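Local atomic coordinates of uncharacterized RNA methyltransferase pyrab10780 (PDB entry 2JJQ), a protein that catalyses the S-adenosyl-L-methionine-dependent methylation of uridine 54 in tRNA to 5-methyluridine. Residues F103-L108 / G113-V118; I406-M411 / P416-V421; D138-R143 / E166-L171. All blocks are in the same frame, centred on the assembly; numbering follows the deposited sequence.

Contact 1: F103-L108 / G113-V118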
ATOM      1  N   PHE A 103      -5.209   0.034 -18.969  1.00 13.42           N
ATOM      2  CA  PHE A 103      -6.427   0.216 -18.201  1.00 13.22           C
ATOM      3  C   PHE A 103      -6.279   1.428 -17.263  1.00 13.30           C
ATOM      4  O   PHE A 103      -7.214   2.231 -17.116  1.00 13.32           O
ATOM      5  CB  PHE A 103      -6.712  -1.058 -17.377  1.00 13.49           C
ATOM      6  CG  PHE A 103      -7.658  -0.831 -16.198  1.00 12.64           C
ATOM      7  CD1 PHE A 103      -9.013  -0.807 -16.406  1.00 15.57           C
ATOM      8  CD2 PHE A 103      -7.175  -0.649 -14.895  1.00 14.65           C
ATOM      9  CE1 PHE A 103      -9.894  -0.625 -15.350  1.00 13.94           C
ATOM     10  CE2 PHE A 103      -8.022  -0.450 -13.826  1.00 15.20           C
ATOM     11  CZ  PHE A 103      -9.425  -0.392 -14.058  1.00 16.21           C
ATOM     12  N   LYS A 104      -5.119   1.562 -16.630  1.00 13.03           N
ATOM     13  CA  LYS A 104      -4.867   2.655 -15.688  1.00 14.01           C
ATOM     14  C   LYS A 104      -4.788   3.992 -16.417  1.00 14.40           C
ATOM     15  O   LYS A 104      -5.321   4.980 -15.930  1.00 15.26           O
ATOM     16  CB  LYS A 104      -3.603   2.376 -14.846  1.00 13.69           C
ATOM     17  CG  LYS A 104      -3.974   1.320 -13.795  1.00 12.21           C
ATOM     18  CD  LYS A 104      -2.794   0.746 -13.051  1.00 14.31           C
ATOM     19  CE  LYS A 104      -3.313  -0.183 -11.940  1.00 13.20           C
ATOM     20  NZ  LYS A 104      -2.252  -0.798 -11.032  1.00 15.06           N
ATOM     21  N   ARG A 105      -4.156   4.017 -17.587  1.00 14.68           N
ATOM     22  CA  ARG A 105      -4.139   5.247 -18.403  1.00 15.66           C
ATOM     23  C   ARG A 105      -5.538   5.707 -18.744  1.00 15.32           C
ATOM     24  O   ARG A 105      -5.881   6.868 -18.565  1.00 15.19           O
ATOM     25  CB  ARG A 105      -3.296   5.075 -19.661  1.00 15.98           C
ATOM     26  CG  ARG A 105      -1.855   5.009 -19.294  1.00 19.78           C
ATOM     27  CD  ARG A 105      -1.041   5.221 -20.530  1.00 25.30           C
ATOM     28  NE  ARG A 105      -1.273   4.124 -21.443  1.00 24.04           N
ATOM     29  CZ  ARG A 105      -0.476   3.064 -21.528  1.00 28.48           C
ATOM     30  NH1 ARG A 105       0.597   2.979 -20.747  1.00 30.22           N
ATOM     31  NH2 ARG A 105      -0.755   2.099 -22.394  1.00 26.51           N
ATOM     32  N   LYS A 106      -6.345   4.783 -19.214  1.00 14.83           N
ATOM     33  CA  LYS A 106      -7.711   5.096 -19.622  1.00 16.13           C
ATOM     34  C   LYS A 106      -8.566   5.576 -18.435  1.00 15.12           C
ATOM     35  O   LYS A 106      -9.295   6.582 -18.522  1.00 14.36           O
ATOM     36  CB  LYS A 106      -8.324   3.857 -20.267  1.00 17.29           C
ATOM     37  CG  LYS A 106      -7.813   3.597 -21.704  1.00 18.86           C
ATOM     38  CD  LYS A 106      -8.405   2.263 -22.203  1.00 29.66           C
ATOM     39  CE  LYS A 106      -7.898   1.811 -23.600  1.00 35.57           C
ATOM     40  NZ  LYS A 106      -7.826   2.922 -24.629  1.00 39.80           N
ATOM     41  N   LYS A 107      -8.463   4.860 -17.313  1.00 14.56           N
ATOM     42  CA  LYS A 107      -9.154   5.258 -16.079  1.00 14.04           C
ATOM     43  C   LYS A 107      -8.817   6.666 -15.608  1.00 14.71           C
ATOM     44  O   LYS A 107      -9.720   7.468 -15.303  1.00 13.64           O
ATOM     45  CB  LYS A 107      -8.841   4.240 -14.984  1.00 15.17           C
ATOM     46  CG  LYS A 107      -9.517   4.580 -13.669  1.00 17.35           C
ATOM     47  CD  LYS A 107      -9.186   3.436 -12.704  1.00 22.73           C
ATOM     48  CE  LYS A 107      -9.498   3.789 -11.290  1.00 25.33           C
ATOM     49  NZ  LYS A 107      -9.140   2.625 -10.363  1.00 21.30           N
ATOM     50  N   LEU A 108      -7.513   7.005 -15.593  1.00 14.64           N
ATOM     51  CA  LEU A 108      -7.077   8.347 -15.174  1.00 14.71           C
ATOM     52  C   LEU A 108      -7.585   9.413 -16.129  1.00 14.08           C
ATOM     53  O   LEU A 108      -7.999  10.500 -15.686  1.00 13.37           O
ATOM     54  CB  LEU A 108      -5.531   8.452 -15.086  1.00 15.07           C
ATOM     55  CG  LEU A 108      -4.993   7.662 -13.867  1.00 16.36           C
ATOM     56  CD1 LEU A 108      -3.468   7.583 -13.962  1.00 17.28           C
ATOM     57  CD2 LEU A 108      -5.476   8.329 -12.549  1.00 17.73           C
ATOM     58  N   GLY A 113      -9.692  13.966 -16.910  1.00 15.44           N
ATOM     59  CA  GLY A 113     -10.029  14.767 -18.117  1.00 14.26           C
ATOM     60  C   GLY A 113      -8.954  14.875 -19.168  1.00 14.94           C
ATOM     61  O   GLY A 113      -9.155  15.520 -20.205  1.00 13.79           O
ATOM     62  N   PHE A 114      -7.809  14.229 -18.958  1.00 15.45           N
ATOM     63  CA  PHE A 114      -6.679  14.363 -19.924  1.00 16.04           C
ATOM     64  C   PHE A 114      -5.705  13.228 -19.724  1.00 17.21           C
ATOM     65  O   PHE A 114      -5.752  12.563 -18.692  1.00 17.48           O
ATOM     66  CB  PHE A 114      -5.965  15.690 -19.747  1.00 16.43           C
ATOM     67  CG  PHE A 114      -5.517  15.943 -18.358  1.00 19.14           C
ATOM     68  CD1 PHE A 114      -6.326  16.618 -17.465  1.00 17.45           C
ATOM     69  CD2 PHE A 114      -4.264  15.530 -17.939  1.00 21.55           C
ATOM     70  CE1 PHE A 114      -5.916  16.844 -16.174  1.00 19.17           C
ATOM     71  CE2 PHE A 114      -3.851  15.773 -16.615  1.00 22.64           C
ATOM     72  CZ  PHE A 114      -4.676  16.431 -15.758  1.00 18.46           C
ATOM     73  N   GLU A 115      -4.855  13.002 -20.711  1.00 17.16           N
ATOM     74  CA  GLU A 115      -3.876  11.915 -20.693  1.00 18.71           C
ATOM     75  C   GLU A 115      -2.846  12.110 -19.550  1.00 16.62           C
ATOM     76  O   GLU A 115      -2.231  13.194 -19.401  1.00 17.41           O
ATOM     77  CB  GLU A 115      -3.151  11.906 -22.039  1.00 20.29           C
ATOM     78  CG  GLU A 115      -2.438  10.612 -22.357  1.00 29.13           C
ATOM     79  CD  GLU A 115      -3.415   9.536 -22.808  1.00 37.16           C
ATOM     80  OE1 GLU A 115      -4.219   9.822 -23.738  1.00 41.14           O
ATOM     81  OE2 GLU A 115      -3.379   8.406 -22.240  1.00 40.88           O
ATOM     82  N   VAL A 116      -2.641  11.040 -18.796  1.00 15.91           N
ATOM     83  CA  VAL A 116      -1.631  10.992 -17.732  1.00 15.76           C
ATOM     84  C   VAL A 116      -0.716   9.796 -17.968  1.00 15.25           C
ATOM     85  O   VAL A 116      -1.181   8.704 -18.211  1.00 14.91           O
ATOM     86  CB  VAL A 116      -2.305  10.908 -16.353  1.00 14.64           C
ATOM     87  CG1 VAL A 116      -1.203  10.801 -15.288  1.00 16.66           C
ATOM     88  CG2 VAL A 116      -3.196  12.201 -16.134  1.00 15.46           C
ATOM     89  N   GLU A 117       0.592  10.025 -17.993  1.00 15.20           N
ATOM     90  CA  GLU A 117       1.526   8.923 -18.155  1.00 15.72           C
ATOM     91  C   GLU A 117       1.456   8.036 -16.904  1.00 15.17           C
ATOM     92  O   GLU A 117       1.303   8.539 -15.756  1.00 15.88           O
ATOM     93  CB  GLU A 117       2.946   9.461 -18.353  1.00 16.83           C
ATOM     94  CG  GLU A 117       4.036   8.387 -18.238  1.00 21.22           C
ATOM     95  CD  GLU A 117       5.466   8.959 -18.227  1.00 31.51           C
ATOM     96  OE1 GLU A 117       5.650  10.205 -18.259  1.00 31.93           O
ATOM     97  OE2 GLU A 117       6.426   8.127 -18.188  1.00 36.07           O
ATOM     98  N   VAL A 118       1.549   6.729 -17.095  1.00 14.71           N
ATOM     99  CA  VAL A 118       1.624   5.770 -15.986  1.00 14.41           C
ATOM    100  C   VAL A 118       2.999   5.067 -15.997  1.00 15.72           C
ATOM    101  O   VAL A 118       3.316   4.298 -16.942  1.00 15.94           O
ATOM    102  CB  VAL A 118       0.494   4.723 -16.026  1.00 16.91           C
ATOM    103  CG1 VAL A 118       0.568   3.835 -14.784  1.00 17.81           C
ATOM    104  CG2 VAL A 118      -0.899   5.406 -16.061  1.00 15.77           C
TER
HETATM  105  O   HOH W   1      -3.980   8.664 -19.296  1.00 23.76           O
HETATM  106  O   HOH W   2       1.863   5.992 -19.912  1.00 27.73           O
HETATM  107  O   HOH W   3      -3.853   5.189 -23.173  1.00 40.86           O

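Contact 2: I406-M411 / P416-V421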
ATOM      1  N   ILE A 406       1.939  16.348 -14.069  1.00 15.39           N
ATOM      2  CA  ILE A 406       1.311  15.218 -13.356  1.00 15.70           C
ATOM      3  C   ILE A 406       1.738  13.904 -13.984  1.00 15.91           C
ATOM      4  O   ILE A 406       1.843  13.789 -15.236  1.00 15.53           O
ATOM      5  CB  ILE A 406      -0.246  15.340 -13.358  1.00 15.29           C
ATOM      6  CG1 ILE A 406      -0.898  14.272 -12.487  1.00 17.97           C
ATOM      7  CG2 ILE A 406      -0.802  15.220 -14.768  1.00 18.81           C
ATOM      8  CD1 ILE A 406      -2.402  14.606 -12.236  1.00 19.21           C
ATOM      9  N   VAL A 407       1.996  12.906 -13.137  1.00 16.55           N
ATOM     10  CA  VAL A 407       2.317  11.574 -13.603  1.00 17.21           C
ATOM     11  C   VAL A 407       1.700  10.610 -12.601  1.00 16.07           C
ATOM     12  O   VAL A 407       1.494  10.976 -11.466  1.00 16.14           O
ATOM     13  CB  VAL A 407       3.843  11.385 -13.621  1.00 17.77           C
ATOM     14  CG1 VAL A 407       4.205  10.212 -14.456  1.00 22.69           C
ATOM     15  CG2 VAL A 407       4.464  12.600 -14.236  1.00 22.54           C
ATOM     16  N   ALA A 408       1.359   9.405 -13.044  1.00 14.44           N
ATOM     17  CA  ALA A 408       0.896   8.332 -12.171  1.00 14.38           C
ATOM     18  C   ALA A 408       1.992   7.296 -12.116  1.00 14.48           C
ATOM     19  O   ALA A 408       2.703   7.080 -13.100  1.00 16.32           O
ATOM     20  CB  ALA A 408      -0.359   7.655 -12.732  1.00 14.07           C
ATOM     21  N   LEU A 409       2.167   6.704 -10.957  1.00 14.10           N
ATOM     22  CA  LEU A 409       3.194   5.636 -10.790  1.00 13.49           C
ATOM     23  C   LEU A 409       2.399   4.399 -10.429  1.00 13.99           C
ATOM     24  O   LEU A 409       1.490   4.460  -9.579  1.00 15.93           O
ATOM     25  CB  LEU A 409       4.204   5.954  -9.700  1.00 14.44           C
ATOM     26  CG  LEU A 409       5.133   7.108 -10.082  1.00 16.25           C
ATOM     27  CD1 LEU A 409       4.392   8.335  -9.632  1.00 21.38           C
ATOM     28  CD2 LEU A 409       6.446   6.967  -9.292  1.00 23.19           C
ATOM     29  N   ASP A 410       2.673   3.300 -11.127  1.00 12.98           N
ATOM     30  CA  ASP A 410       2.005   2.060 -10.770  1.00 14.23           C
ATOM     31  C   ASP A 410       2.612   1.495  -9.467  1.00 13.84           C
ATOM     32  O   ASP A 410       3.493   0.617  -9.474  1.00 14.43           O
ATOM     33  CB  ASP A 410       2.034   1.023 -11.900  1.00 14.08           C
ATOM     34  CG  ASP A 410       1.179  -0.177 -11.556  1.00 15.99           C
ATOM     35  OD1 ASP A 410       0.271   0.006 -10.720  1.00 16.85           O
ATOM     36  OD2 ASP A 410       1.440  -1.314 -12.006  1.00 17.76           O
ATOM     37  N   MET A 411       2.124   1.992  -8.342  1.00 13.19           N
ATOM     38  CA  MET A 411       2.622   1.522  -7.065  1.00 14.43           C
ATOM     39  C   MET A 411       2.006   0.164  -6.760  1.00 14.27           C
ATOM     40  O   MET A 411       2.517  -0.602  -5.889  1.00 14.08           O
ATOM     41  CB  MET A 411       2.262   2.554  -5.952  1.00 13.87           C
ATOM     42  CG  MET A 411       3.190   3.833  -6.033  1.00 19.51           C
ATOM     43  SD  MET A 411       4.868   3.513  -5.378  1.00 27.20           S
ATOM     44  CE  MET A 411       4.443   2.410  -4.029  1.00 16.52           C
ATOM     45  N   PRO A 416      -6.476  -2.419  -9.447  1.00 15.91           N
ATOM     46  CA  PRO A 416      -6.871  -1.247 -10.228  1.00 17.00           C
ATOM     47  C   PRO A 416      -6.297   0.094  -9.753  1.00 17.64           C
ATOM     48  O   PRO A 416      -6.580   1.125 -10.352  1.00 18.38           O
ATOM     49  CB  PRO A 416      -8.409  -1.216 -10.093  1.00 15.69           C
ATOM     50  CG  PRO A 416      -8.787  -2.338  -9.242  1.00 18.49           C
ATOM     51  CD  PRO A 416      -7.569  -2.945  -8.610  1.00 16.19           C
ATOM     52  N   HIS A 417      -5.497   0.078  -8.684  1.00 17.82           N
ATOM     53  CA  HIS A 417      -5.091   1.311  -8.029  1.00 19.56           C
ATOM     54  C   HIS A 417      -3.834   1.902  -8.606  1.00 20.08           C
ATOM     55  O   HIS A 417      -2.943   1.194  -9.091  1.00 19.85           O
ATOM     56  CB  HIS A 417      -4.872   1.064  -6.536  1.00 18.68           C
ATOM     57  CG  HIS A 417      -6.021   0.381  -5.880  1.00 22.35           C
ATOM     58  ND1 HIS A 417      -7.302   0.880  -5.931  1.00 24.59           N
ATOM     59  CD2 HIS A 417      -6.098  -0.791  -5.210  1.00 22.29           C
ATOM     60  CE1 HIS A 417      -8.113   0.063  -5.284  1.00 25.93           C
ATOM     61  NE2 HIS A 417      -7.404  -0.948  -4.824  1.00 28.54           N
ATOM     62  N   VAL A 418      -3.754   3.220  -8.552  1.00 20.26           N
ATOM     63  CA  VAL A 418      -2.553   3.874  -9.031  1.00 21.17           C
ATOM     64  C   VAL A 418      -2.198   5.006  -8.054  1.00 20.63           C
ATOM     65  O   VAL A 418      -3.090   5.436  -7.299  1.00 21.58           O
ATOM     66  CB  VAL A 418      -2.791   4.378 -10.471  1.00 23.05           C
ATOM     67  CG1 VAL A 418      -3.336   5.815 -10.431  1.00 24.16           C
ATOM     68  CG2 VAL A 418      -1.527   4.309 -11.251  1.00 24.34           C
ATOM     69  N   GLU A 419      -0.939   5.442  -8.042  1.00 19.52           N
ATOM     70  CA  GLU A 419      -0.469   6.582  -7.250  1.00 19.67           C
ATOM     71  C   GLU A 419      -0.190   7.803  -8.124  1.00 19.43           C
ATOM     72  O   GLU A 419       0.716   7.784  -8.941  1.00 22.63           O
ATOM     73  CB  GLU A 419       0.814   6.225  -6.536  1.00 21.14           C
ATOM     74  CG  GLU A 419       1.327   7.323  -5.622  1.00 25.79           C
ATOM     75  CD  GLU A 419       0.787   7.193  -4.208  1.00 34.25           C
ATOM     76  OE1 GLU A 419      -0.288   6.584  -4.048  1.00 38.95           O
ATOM     77  OE2 GLU A 419       1.475   7.643  -3.261  1.00 36.33           O
ATOM     78  N   LEU A 420      -0.891   8.896  -7.922  1.00 16.73           N
ATOM     79  CA  LEU A 420      -0.677  10.074  -8.784  1.00 17.02           C
ATOM     80  C   LEU A 420       0.276  10.999  -8.054  1.00 15.84           C
ATOM     81  O   LEU A 420       0.258  11.058  -6.814  1.00 15.40           O
ATOM     82  CB  LEU A 420      -1.980  10.837  -8.924  1.00 18.01           C
ATOM     83  CG  LEU A 420      -3.024  10.352  -9.875  1.00 22.42           C
ATOM     84  CD1 LEU A 420      -4.275  11.217  -9.495  1.00 23.29           C
ATOM     85  CD2 LEU A 420      -2.502  10.737 -11.267  1.00 23.84           C
ATOM     86  N   VAL A 421       1.062  11.784  -8.806  1.00 13.97           N
ATOM     87  CA  VAL A 421       1.918  12.792  -8.178  1.00 13.13           C
ATOM     88  C   VAL A 421       1.702  14.007  -9.062  1.00 13.57           C
ATOM     89  O   VAL A 421       2.034  13.987 -10.262  1.00 14.39           O
ATOM     90  CB  VAL A 421       3.435  12.390  -8.140  1.00 13.69           C
ATOM     91  CG1 VAL A 421       4.257  13.477  -7.453  1.00 12.26           C
ATOM     92  CG2 VAL A 421       3.645  11.012  -7.469  1.00 14.51           C
TER
HETATM   93  O   HOH W   4      -0.480   1.641  -8.959  1.00 45.56           O

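Contact 3: D138-R143 / E166-L171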
ATOM      1  N   ASP A 138      -7.267 -24.696   8.868  1.00 33.18           N
ATOM      2  CA  ASP A 138      -7.281 -25.212   7.497  1.00 34.12           C
ATOM      3  C   ASP A 138      -6.302 -24.597   6.507  1.00 33.07           C
ATOM      4  O   ASP A 138      -6.489 -24.701   5.303  1.00 34.00           O
ATOM      5  CB  ASP A 138      -8.700 -25.157   6.940  1.00 35.45           C
ATOM      6  CG  ASP A 138      -9.578 -26.257   7.530  1.00 38.79           C
ATOM      7  OD1 ASP A 138      -9.040 -27.376   7.763  1.00 42.85           O
ATOM      8  OD2 ASP A 138     -10.775 -26.004   7.775  1.00 42.42           O
ATOM      9  N   GLY A 139      -5.267 -23.930   6.991  1.00 31.66           N
ATOM     10  CA  GLY A 139      -4.235 -23.465   6.070  1.00 29.16           C
ATOM     11  C   GLY A 139      -3.659 -22.123   6.467  1.00 28.37           C
ATOM     12  O   GLY A 139      -4.188 -21.466   7.375  1.00 27.27           O
ATOM     13  N   ILE A 140      -2.621 -21.724   5.727  1.00 26.31           N
ATOM     14  CA  ILE A 140      -1.909 -20.444   5.914  1.00 25.11           C
ATOM     15  C   ILE A 140      -2.057 -19.643   4.609  1.00 24.63           C
ATOM     16  O   ILE A 140      -1.716 -20.130   3.512  1.00 24.62           O
ATOM     17  CB  ILE A 140      -0.408 -20.693   6.233  1.00 24.67           C
ATOM     18  CG1 ILE A 140      -0.218 -21.355   7.611  1.00 24.65           C
ATOM     19  CG2 ILE A 140       0.414 -19.372   6.155  1.00 25.03           C
ATOM     20  CD1 ILE A 140       1.102 -22.086   7.801  1.00 27.16           C
ATOM     21  N   GLY A 141      -2.591 -18.429   4.709  1.00 23.16           N
ATOM     22  CA  GLY A 141      -2.766 -17.600   3.521  1.00 23.98           C
ATOM     23  C   GLY A 141      -3.748 -16.490   3.815  1.00 24.89           C
ATOM     24  O   GLY A 141      -3.533 -15.677   4.696  1.00 23.95           O
ATOM     25  N   PHE A 142      -4.870 -16.473   3.115  1.00 25.06           N
ATOM     26  CA  PHE A 142      -5.784 -15.346   3.258  1.00 27.24           C
ATOM     27  C   PHE A 142      -7.234 -15.769   3.002  1.00 27.78           C
ATOM     28  O   PHE A 142      -7.469 -16.849   2.446  1.00 26.84           O
ATOM     29  CB  PHE A 142      -5.363 -14.228   2.322  1.00 27.55           C
ATOM     30  CG  PHE A 142      -5.266 -14.653   0.890  1.00 30.52           C
ATOM     31  CD1 PHE A 142      -4.073 -15.163   0.388  1.00 33.26           C
ATOM     32  CD2 PHE A 142      -6.385 -14.588   0.041  1.00 32.30           C
ATOM     33  CE1 PHE A 142      -3.970 -15.567  -0.939  1.00 33.96           C
ATOM     34  CE2 PHE A 142      -6.284 -14.996  -1.305  1.00 32.40           C
ATOM     35  CZ  PHE A 142      -5.070 -15.485  -1.789  1.00 33.96           C
ATOM     36  N   ARG A 143      -8.190 -14.956   3.465  1.00 28.79           N
ATOM     37  CA  ARG A 143      -9.593 -15.314   3.320  1.00 31.11           C
ATOM     38  C   ARG A 143      -9.997 -15.235   1.857  1.00 32.82           C
ATOM     39  O   ARG A 143      -9.617 -14.296   1.142  1.00 32.45           O
ATOM     40  CB  ARG A 143     -10.502 -14.461   4.224  1.00 31.45           C
ATOM     41  CG  ARG A 143     -10.441 -14.872   5.694  1.00 32.16           C
ATOM     42  CD  ARG A 143     -10.855 -13.739   6.662  1.00 41.28           C
ATOM     43  NE  ARG A 143     -10.449 -12.412   6.180  1.00 48.54           N
ATOM     44  CZ  ARG A 143     -10.163 -11.358   6.958  1.00 51.52           C
ATOM     45  NH1 ARG A 143     -10.212 -11.472   8.284  1.00 51.97           N
ATOM     46  NH2 ARG A 143      -9.805 -10.191   6.406  1.00 50.82           N
ATOM     47  N   GLU A 166      10.106 -19.540   2.141  1.00 22.89           N
ATOM     48  CA  GLU A 166      10.941 -19.875   3.287  1.00 22.66           C
ATOM     49  C   GLU A 166      10.225 -19.626   4.646  1.00 21.27           C
ATOM     50  O   GLU A 166      10.265 -20.471   5.573  1.00 20.22           O
ATOM     51  CB  GLU A 166      12.295 -19.124   3.257  1.00 24.27           C
ATOM     52  CG  GLU A 166      12.939 -19.160   4.694  1.00 27.85           C
ATOM     53  CD  GLU A 166      14.368 -18.588   4.814  1.00 33.34           C
ATOM     54  OE1 GLU A 166      14.903 -18.023   3.833  1.00 34.47           O
ATOM     55  OE2 GLU A 166      14.941 -18.688   5.935  1.00 35.05           O
ATOM     56  N   ALA A 167       9.562 -18.486   4.792  1.00 19.60           N
ATOM     57  CA  ALA A 167       8.903 -18.194   6.055  1.00 18.40           C
ATOM     58  C   ALA A 167       7.785 -19.176   6.305  1.00 17.70           C
ATOM     59  O   ALA A 167       7.602 -19.641   7.413  1.00 16.75           O
ATOM     60  CB  ALA A 167       8.359 -16.727   6.077  1.00 18.39           C
ATOM     61  N   ILE A 168       7.007 -19.445   5.264  1.00 18.00           N
ATOM     62  CA  ILE A 168       5.912 -20.371   5.383  1.00 18.48           C
ATOM     63  C   ILE A 168       6.473 -21.749   5.750  1.00 18.61           C
ATOM     64  O   ILE A 168       6.017 -22.403   6.674  1.00 18.28           O
ATOM     65  CB  ILE A 168       5.043 -20.366   4.116  1.00 19.44           C
ATOM     66  CG1 ILE A 168       4.296 -19.014   4.030  1.00 19.60           C
ATOM     67  CG2 ILE A 168       3.947 -21.447   4.213  1.00 18.97           C
ATOM     68  CD1 ILE A 168       3.644 -18.789   2.648  1.00 21.64           C
ATOM     69  N   GLU A 169       7.504 -22.181   5.061  1.00 19.54           N
ATOM     70  CA  GLU A 169       7.982 -23.512   5.390  1.00 21.49           C
ATOM     71  C   GLU A 169       8.528 -23.600   6.821  1.00 20.77           C
ATOM     72  O   GLU A 169       8.214 -24.564   7.525  1.00 21.22           O
ATOM     73  CB  GLU A 169       8.956 -24.013   4.333  1.00 22.10           C
ATOM     74  CG  GLU A 169      10.337 -23.463   4.378  1.00 31.24           C
ATOM     75  CD  GLU A 169      11.217 -24.126   3.309  1.00 39.76           C
ATOM     76  OE1 GLU A 169      10.926 -23.940   2.102  1.00 42.85           O
ATOM     77  OE2 GLU A 169      12.173 -24.853   3.684  1.00 42.86           O
ATOM     78  N   ARG A 170       9.267 -22.579   7.293  1.00 20.61           N
ATOM     79  CA  ARG A 170       9.708 -22.563   8.688  1.00 20.27           C
ATOM     80  C   ARG A 170       8.528 -22.481   9.641  1.00 19.06           C
ATOM     81  O   ARG A 170       8.558 -23.005  10.752  1.00 18.87           O
ATOM     82  CB  ARG A 170      10.619 -21.388   8.983  1.00 20.26           C
ATOM     83  CG  ARG A 170      11.822 -21.218   8.078  1.00 24.05           C
ATOM     84  CD  ARG A 170      12.859 -22.239   8.285  1.00 31.83           C
ATOM     85  NE  ARG A 170      14.109 -21.778   7.637  1.00 36.65           N
ATOM     86  CZ  ARG A 170      15.124 -21.263   8.323  1.00 36.09           C
ATOM     87  NH1 ARG A 170      15.016 -21.178   9.635  1.00 31.52           N
ATOM     88  NH2 ARG A 170      16.245 -20.879   7.716  1.00 38.45           N
ATOM     89  N   LEU A 171       7.496 -21.750   9.234  1.00 18.65           N
ATOM     90  CA  LEU A 171       6.393 -21.560  10.151  1.00 18.52           C
ATOM     91  C   LEU A 171       5.741 -22.918  10.425  1.00 18.35           C
ATOM     92  O   LEU A 171       5.343 -23.224  11.549  1.00 17.42           O
ATOM     93  CB  LEU A 171       5.344 -20.605   9.539  1.00 18.29           C
ATOM     94  CG  LEU A 171       4.108 -20.389  10.425  1.00 19.67           C
ATOM     95  CD1 LEU A 171       4.378 -19.954  11.879  1.00 20.59           C
ATOM     96  CD2 LEU A 171       3.150 -19.368   9.706  1.00 21.35           C
TER

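Contact 1: F103-L108 / G113-V118
Arg105 lays the first part of its side chain over one methyl of Val118, CG standing only 3.4 Å from Val118 CG2, a tight approach. The same CG lies 3.9 Å from Val116 O. The CG1 methyl of Val118 is anti to the backbone N (chi1 -175°), which turns CG2 to the helix. About one turn further along, Leu108 crosses the same valine and brings CD1 to 4.0 Å from Val118 CG2. Leu108 also crosses Val116 at about a right angle, with Leu108 CD1 4.2 Å from Val116 CG1.

The polar groups meet through water. One water accepts from Val116 N at 2.8 Å and lies 2.7 Å from Arg105 O, probably donating to it. A second accepts from Val118 N at 2.9 Å and has a weak bond from Arg105 NH1. A third sits in plane at the guanidinium edge, 3.3 Å from Arg105 NE, and reaches Glu115 OE2 weakly.

Buried methyls and water bridges thus join helix 97-112 to the chain entering edge strand 117-119. Arg105 and Glu115 bring opposite charges near each other but not into contact, so any attraction is probably screened by solvent.

Contact 2: I406-M411 / P416-V421
Val407 and Val421 form a hydrogen-bonded antiparallel pair: Val421 N donates to Val407 O at 2.8 Å, and Val407 N donates to Val421 O at 3.1 Å. The next such pair is Leu409 with Glu419, with Leu409 N to Glu419 O at 2.7 Å and Glu419 N to Leu409 O at 3.0 Å. The non-hydrogen-bonded pair Ala408 and Leu420 lies between them. With the strand directions at 156°, this is the regular pairing of a beta hairpin. An inverse gamma turn centred on Asp410 redirects the chain, with a weak bond from Met411 N to Leu409 O.

Apolar contacts divide between the two sheet faces. Beside helix 275-288, Leu409 CD1 presses obliquely on Val421 CG2 at 3.5 Å. On the other face, Ala408 CB meets Val418 CG2 at 3.8 Å, both residues touching Leu108 of helix 97-112. Farther along, Ile406, which also touches Phe114, brings CD1 to 4.0 Å from Leu420 CD2.

Met411 and Glu419 run side by side, Met411 CG 3.4 Å from Glu419 CB. CG of Glu419 stands anti to the backbone N (chi1 -176°), and a bend at chi2 (90°) then turns the carboxylate away from 406-411 and beside Cys387, the predicted nucleophile.

Buried charge is met from helix 97-112: Tyr97 OH bonds to Asp410 OD2, and Lys104 NZ forms a salt bridge with Asp410 OD1 and also bonds His417 O.

The paired backbone and the Met411 methylene thus fix the root of Glu419, the predicted proton acceptor, while its carboxylate is directed toward Cys387, in what is predicted to be the active site.

Contact 3: D138-R143 / E166-L171
Arg170 NH2 is held by two carboxylates: it lies 3.1 Å from Glu166 OE2, one turn back on the helix, and forms a second salt bridge with Asp225 OD2. The Glu166 oxygen stands well out of the guanidinium plane, so that pairing is one of charge, with no N-H aimed at it. Across the contact the evidence is apolar throughout, with about 140 Å² buried in all.

Ile140 divides its two branches between Ile168 and Leu171, which are three residues apart and fall on the same side of the helix. Its CG1 branch leaves beside the backbone N (chi1 -68°) and carries CD1 to 3.9 Å from Leu171 CD2, the two side chains crossing at a slant. The other branch, CG2, approaches Ile168 CG1 at 4.4 Å, a looser touch. Ile168 lies about 6 Å, side chain to side chain, from Cys157, which by similarity binds the iron-sulfur cluster.

The backbone around Ile140 is anchored separately: its N bonds to Asp153 OD1, and its backbone also hydrogen-bonds with Ile154. The chain turns a corner at Ile140 and Gly141, where the backbone angles of Gly141 suit glycine.

Ile140 adds to the apolar cover of the helix face that also packs on strands 130-136 and 192-199. This contact probably rests on dispersion and exclusion of water, with no polar bond between the two segments.

In the fold
From the N terminus, contact 1 comes first and closes a short loop, joining helix 97-112 to the segment that leads into edge strand 117-119. Contact 3 follows, closing a longer loop as the corner at 138-143 meets helix 162-178. Contact 2 comes last and closes the hairpin of strands 403-409 and 419-424. The three are in series, so none nests or crosses. Contacts 1 and 2 nevertheless touch, because strand 117-119 lies parallel beside 403-409 in the eight-stranded sheet, so a segment from early in the chain borders the catalytic domain. Contact 3 is separate, its centre about 31 Å from that of contact 2, on the opposite side of the chain's centre.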